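Local coordinates for CDC25-like phosphatase YCH1 (PDB 3FS5), which acts as a protein phosphatase of the Cdc25 (MPI) family, built on a single rhodanese-like domain, at residues Leu74-Phe88 with Ala111-Gly123. Sequence-based numbering, arbitrary orientation.
Sequences LEKQADGRGALNVIF and AELSRCRLWVLRG
F88 N donates to W119 O at 2.8 Å with an N-H...O angle of 175°, and the same oxygen also takes a weak CA-H...O contact from I87 CA at 3.5 Å. V86 O accepts W119 N at an equal 2.8 Å, and four further backbone bonds, from L84 N-R115 O to L121 N-F88 O, complete the pattern of parallel strands in direct register. On one face, L118 CD2 packs against V86 CB (3.9 Å) and meets the edge of the F88 ring at CE2, 4.0 Å away. On the other, N85 lies alongside both R117 and W119, its amide plane turned 34° from the indole. The A83 methyl sits 3.6 Å above the R117 guanidinium plane, toward its rim, while R117 NE forms a salt bridge with E31. Beyond the strands, R115 reaches helix 63-78: its chain, bent at chi2 and again at chi3 (-97°), brings the guanidinium to L74, whose CD2 lies over the centre of one face, 3.8 Å from the plane. A serine in place of R115 would probably leave L74 CD2 without this flat cover and open a gap beside the helix end. In the five-stranded parallel sheet of the rhodanese fold, strands 84-88 and 116-121 are adjacent inner strands: 10-12 flanks 116-121, 33-37 flanks 84-88, and helix 14-23 packs W20 and L17 on the I87 face.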
loop_
_atom_site.group_PDB
_atom_site.type_symbol
_atom_site.label_atom_id
_atom_site.label_comp_id
_atom_site.label_asym_id
_atom_site.label_seq_id
_atom_site.Cartn_x
_atom_site.Cartn_y
_atom_site.Cartn_z
ATOM N N LEU A 74 0.477 13.410 -1.433
ATOM C CA LEU A 74 -0.217 14.519 -2.083
ATOM C C LEU A 74 0.644 15.208 -3.130
ATOM O O LEU A 74 0.133 15.717 -4.128
ATOM C CB LEU A 74 -0.697 15.532 -1.037
ATOM C CG LEU A 74 -1.833 15.022 -0.144
ATOM C CD1 LEU A 74 -2.181 16.052 0.923
ATOM C CD2 LEU A 74 -3.053 14.718 -1.014
ATOM N N GLU A 75 1.951 15.214 -2.906
ATOM C CA GLU A 75 2.873 15.833 -3.846
ATOM C C GLU A 75 2.876 15.020 -5.141
ATOM O O GLU A 75 2.915 15.578 -6.240
ATOM C CB GLU A 75 4.271 15.890 -3.231
ATOM C CG GLU A 75 5.265 16.710 -4.022
ATOM C CD GLU A 75 6.443 17.147 -3.174
ATOM O OE1 GLU A 75 6.225 17.917 -2.212
ATOM O OE2 GLU A 75 7.581 16.719 -3.464
ATOM N N LYS A 76 2.818 13.700 -5.005
ATOM C CA LYS A 76 2.787 12.808 -6.162
ATOM C C LYS A 76 1.443 12.943 -6.884
ATOM O O LYS A 76 1.375 12.910 -8.116
ATOM C CB LYS A 76 2.986 11.355 -5.706
ATOM C CG LYS A 76 2.991 10.310 -6.824
ATOM C CD LYS A 76 3.303 8.921 -6.254
ATOM C CE LYS A 76 3.605 7.880 -7.336
ATOM N NZ LYS A 76 2.410 7.495 -8.129
ATOM N N GLN A 77 0.374 13.099 -6.110
ATOM C CA GLN A 77 -0.965 13.223 -6.679
ATOM C C GLN A 77 -1.104 14.498 -7.510
ATOM O O GLN A 77 -1.689 14.485 -8.595
ATOM C CB GLN A 77 -2.013 13.198 -5.556
ATOM C CG GLN A 77 -3.463 13.155 -6.037
ATOM C CD GLN A 77 -4.033 14.531 -6.357
ATOM O OE1 GLN A 77 -5.040 14.648 -7.058
ATOM N NE2 GLN A 77 -3.400 15.575 -5.834
ATOM N N ALA A 78 -0.553 15.595 -6.997
ATOM C CA ALA A 78 -0.617 16.889 -7.672
ATOM C C ALA A 78 -0.117 16.863 -9.120
ATOM O O ALA A 78 -0.688 17.524 -9.985
ATOM C CB ALA A 78 0.160 17.922 -6.869
ATOM N N ASP A 79 0.939 16.100 -9.390
ATOM C CA ASP A 79 1.479 16.024 -10.742
ATOM C C ASP A 79 0.899 14.898 -11.584
ATOM O O ASP A 79 1.340 14.675 -12.713
ATOM C CB ASP A 79 3.000 15.885 -10.703
ATOM C CG ASP A 79 3.682 17.141 -10.208
ATOM O OD1 ASP A 79 3.353 18.234 -10.719
ATOM O OD2 ASP A 79 4.549 17.035 -9.314
ATOM N N GLY A 80 -0.093 14.200 -11.043
ATOM C CA GLY A 80 -0.698 13.105 -11.772
ATOM C C GLY A 80 -2.108 13.365 -12.273
ATOM O O GLY A 80 -2.653 14.455 -12.122
ATOM N N ARG A 81 -2.692 12.336 -12.871
ATOM C CA ARG A 81 -4.037 12.391 -13.419
ATOM C C ARG A 81 -5.064 11.936 -12.382
ATOM O O ARG A 81 -4.975 10.824 -11.858
ATOM C CB ARG A 81 -4.107 11.482 -14.646
ATOM C CG ARG A 81 -5.469 11.373 -15.301
ATOM C CD ARG A 81 -5.564 10.073 -16.090
ATOM N NE ARG A 81 -6.793 9.971 -16.871
ATOM C CZ ARG A 81 -6.979 10.550 -18.053
ATOM N NH1 ARG A 81 -8.135 10.405 -18.688
ATOM N NH2 ARG A 81 -6.006 11.264 -18.610
ATOM N N GLY A 82 -6.031 12.797 -12.082
ATOM C CA GLY A 82 -7.066 12.448 -11.124
ATOM C C GLY A 82 -6.610 12.196 -9.697
ATOM O O GLY A 82 -5.675 12.824 -9.205
ATOM N N ALA A 83 -7.288 11.268 -9.027
ATOM C CA ALA A 83 -6.968 10.932 -7.646
ATOM C C ALA A 83 -5.885 9.864 -7.570
ATOM O O ALA A 83 -5.767 9.018 -8.457
ATOM C CB ALA A 83 -8.221 10.454 -6.931
ATOM N N LEU A 84 -5.090 9.909 -6.509
ATOM C CA LEU A 84 -4.031 8.926 -6.324
ATOM C C LEU A 84 -4.592 7.757 -5.520
ATOM O O LEU A 84 -5.238 7.947 -4.485
ATOM C CB LEU A 84 -2.842 9.544 -5.573
ATOM C CG LEU A 84 -1.701 8.600 -5.169
ATOM C CD1 LEU A 84 -0.902 8.165 -6.404
ATOM C CD2 LEU A 84 -0.784 9.303 -4.167
ATOM N N ASN A 85 -4.360 6.549 -6.009
ATOM C CA ASN A 85 -4.833 5.365 -5.317
ATOM C C ASN A 85 -3.724 4.838 -4.413
ATOM O O ASN A 85 -2.724 4.304 -4.887
ATOM C CB ASN A 85 -5.259 4.314 -6.333
ATOM C CG ASN A 85 -6.427 4.778 -7.171
ATOM O OD1 ASN A 85 -6.273 5.607 -8.073
ATOM N ND2 ASN A 85 -7.610 4.265 -6.865
ATOM N N VAL A 86 -3.914 5.008 -3.109
ATOM C CA VAL A 86 -2.933 4.578 -2.117
ATOM C C VAL A 86 -3.257 3.179 -1.605
ATOM O O VAL A 86 -4.361 2.931 -1.123
ATOM C CB VAL A 86 -2.905 5.557 -0.931
ATOM C CG1 VAL A 86 -1.760 5.199 0.011
ATOM C CG2 VAL A 86 -2.766 6.990 -1.447
ATOM N N ILE A 87 -2.291 2.273 -1.702
ATOM C CA ILE A 87 -2.488 0.887 -1.273
ATOM C C ILE A 87 -1.627 0.506 -0.068
ATOM O O ILE A 87 -0.395 0.509 -0.144
ATOM C CB ILE A 87 -2.160 -0.076 -2.426
ATOM C CG1 ILE A 87 -2.930 0.346 -3.681
ATOM C CG2 ILE A 87 -2.504 -1.499 -2.031
ATOM C CD1 ILE A 87 -2.193 0.065 -4.956
ATOM N N PHE A 88 -2.283 0.160 1.035
ATOM C CA PHE A 88 -1.592 -0.237 2.260
ATOM C C PHE A 88 -1.592 -1.752 2.400
ATOM O O PHE A 88 -2.561 -2.409 2.031
ATOM C CB PHE A 88 -2.303 0.339 3.490
ATOM C CG PHE A 88 -2.262 1.836 3.577
ATOM C CD1 PHE A 88 -1.185 2.482 4.171
ATOM C CD2 PHE A 88 -3.300 2.601 3.057
ATOM C CE1 PHE A 88 -1.140 3.870 4.247
ATOM C CE2 PHE A 88 -3.263 3.992 3.127
ATOM C CZ PHE A 88 -2.181 4.624 3.723
ATOM N N ALA A 111 -10.808 19.150 1.977
ATOM C CA ALA A 111 -10.402 19.492 0.618
ATOM C C ALA A 111 -9.483 18.431 0.013
ATOM O O ALA A 111 -9.419 18.272 -1.206
ATOM C CB ALA A 111 -9.705 20.849 0.610
ATOM N N GLU A 112 -8.779 17.703 0.872
ATOM C CA GLU A 112 -7.860 16.667 0.422
ATOM C C GLU A 112 -8.538 15.298 0.318
ATOM O O GLU A 112 -7.972 14.357 -0.240
ATOM C CB GLU A 112 -6.667 16.595 1.383
ATOM C CG GLU A 112 -6.029 17.955 1.638
ATOM C CD GLU A 112 -4.991 17.936 2.744
ATOM O OE1 GLU A 112 -5.292 17.408 3.836
ATOM O OE2 GLU A 112 -3.881 18.464 2.527
ATOM N N LEU A 113 -9.751 15.190 0.851
ATOM C CA LEU A 113 -10.480 13.929 0.810
ATOM C C LEU A 113 -10.708 13.428 -0.609
ATOM O O LEU A 113 -10.717 12.221 -0.846
ATOM C CB LEU A 113 -11.832 14.062 1.514
ATOM C CG LEU A 113 -11.862 13.946 3.040
ATOM C CD1 LEU A 113 -13.304 14.043 3.523
ATOM C CD2 LEU A 113 -11.249 12.615 3.471
ATOM N N SER A 114 -10.888 14.350 -1.549
ATOM C CA SER A 114 -11.137 13.978 -2.939
ATOM C C SER A 114 -9.873 13.669 -3.741
ATOM O O SER A 114 -9.950 13.176 -4.867
ATOM C CB SER A 114 -11.910 15.096 -3.643
ATOM O OG SER A 114 -11.164 16.303 -3.632
ATOM N N ARG A 115 -8.709 13.951 -3.168
ATOM C CA ARG A 115 -7.459 13.705 -3.878
ATOM C C ARG A 115 -6.903 12.287 -3.787
ATOM O O ARG A 115 -5.980 11.935 -4.526
ATOM C CB ARG A 115 -6.393 14.692 -3.404
ATOM C CG ARG A 115 -6.634 16.113 -3.880
ATOM C CD ARG A 115 -5.308 16.783 -4.185
ATOM N NE ARG A 115 -4.833 17.600 -3.086
ATOM C CZ ARG A 115 -3.572 17.983 -2.925
ATOM N NH1 ARG A 115 -3.252 18.743 -1.891
ATOM N NH2 ARG A 115 -2.630 17.587 -3.773
ATOM N N CYS A 116 -7.456 11.479 -2.888
ATOM C CA CYS A 116 -6.983 10.108 -2.703
ATOM C C CYS A 116 -8.110 9.089 -2.612
ATOM O O CYS A 116 -9.249 9.430 -2.293
ATOM C CB CYS A 116 -6.165 9.990 -1.407
ATOM S SG CYS A 116 -4.683 11.000 -1.288
ATOM N N ARG A 117 -7.766 7.837 -2.902
ATOM C CA ARG A 117 -8.680 6.702 -2.792
ATOM C C ARG A 117 -7.819 5.751 -1.972
ATOM O O ARG A 117 -6.660 5.542 -2.298
ATOM C CB ARG A 117 -8.992 6.071 -4.153
ATOM C CG ARG A 117 -9.672 6.993 -5.153
ATOM C CD ARG A 117 -9.994 6.243 -6.445
ATOM N NE ARG A 117 -10.195 7.154 -7.566
ATOM C CZ ARG A 117 -11.213 8.001 -7.671
ATOM N NH1 ARG A 117 -11.308 8.802 -8.728
ATOM N NH2 ARG A 117 -12.143 8.036 -6.728
ATOM N N LEU A 118 -8.369 5.188 -0.903
ATOM C CA LEU A 118 -7.579 4.306 -0.055
ATOM C C LEU A 118 -7.920 2.833 -0.213
ATOM O O LEU A 118 -9.089 2.452 -0.179
ATOM C CB LEU A 118 -7.744 4.717 1.410
ATOM C CG LEU A 118 -7.392 6.172 1.725
ATOM C CD1 LEU A 118 -7.633 6.447 3.207
ATOM C CD2 LEU A 118 -5.937 6.446 1.358
ATOM N N TRP A 119 -6.883 2.014 -0.379
ATOM C CA TRP A 119 -7.047 0.573 -0.527
ATOM C C TRP A 119 -6.151 -0.219 0.418
ATOM O O TRP A 119 -5.115 0.270 0.882
ATOM C CB TRP A 119 -6.685 0.108 -1.942
ATOM C CG TRP A 119 -7.384 0.792 -3.066
ATOM C CD1 TRP A 119 -7.096 2.020 -3.590
ATOM C CD2 TRP A 119 -8.462 0.265 -3.840
ATOM N NE1 TRP A 119 -7.929 2.289 -4.649
ATOM C CE2 TRP A 119 -8.780 1.228 -4.824
ATOM C CE3 TRP A 119 -9.191 -0.931 -3.800
ATOM C CZ2 TRP A 119 -9.797 1.032 -5.763
ATOM C CZ3 TRP A 119 -10.201 -1.128 -4.734
ATOM C CH2 TRP A 119 -10.494 -0.149 -5.704
ATOM N N VAL A 120 -6.561 -1.454 0.679
ATOM C CA VAL A 120 -5.787 -2.390 1.483
ATOM C C VAL A 120 -5.652 -3.632 0.600
ATOM O O VAL A 120 -6.634 -4.094 0.010
ATOM C CB VAL A 120 -6.507 -2.797 2.785
ATOM C CG1 VAL A 120 -5.727 -3.917 3.479
ATOM C CG2 VAL A 120 -6.629 -1.594 3.715
ATOM N N LEU A 121 -4.439 -4.158 0.494
ATOM C CA LEU A 121 -4.194 -5.346 -0.311
ATOM C C LEU A 121 -4.547 -6.593 0.499
ATOM O O LEU A 121 -3.874 -6.913 1.483
ATOM C CB LEU A 121 -2.720 -5.396 -0.726
ATOM C CG LEU A 121 -2.250 -6.623 -1.509
ATOM C CD1 LEU A 121 -2.963 -6.682 -2.865
ATOM C CD2 LEU A 121 -0.744 -6.550 -1.700
ATOM N N ARG A 122 -5.600 -7.295 0.088
ATOM C CA ARG A 122 -6.023 -8.500 0.800
ATOM C C ARG A 122 -4.932 -9.563 0.819
ATOM O O ARG A 122 -4.373 -9.911 -0.222
ATOM C CB ARG A 122 -7.288 -9.102 0.166
ATOM C CG ARG A 122 -8.574 -8.304 0.381
ATOM C CD ARG A 122 -9.798 -9.150 0.011
ATOM N NE ARG A 122 -11.063 -8.422 0.112
ATOM C CZ ARG A 122 -11.628 -8.033 1.255
ATOM N NH1 ARG A 122 -12.780 -7.378 1.229
ATOM N NH2 ARG A 122 -11.049 -8.297 2.421
ATOM N N GLY A 123 -4.624 -10.068 2.009
ATOM C CA GLY A 123 -3.628 -11.118 2.121
ATOM C C GLY A 123 -2.209 -10.686 2.443
ATOM O O GLY A 123 -1.383 -11.523 2.794
#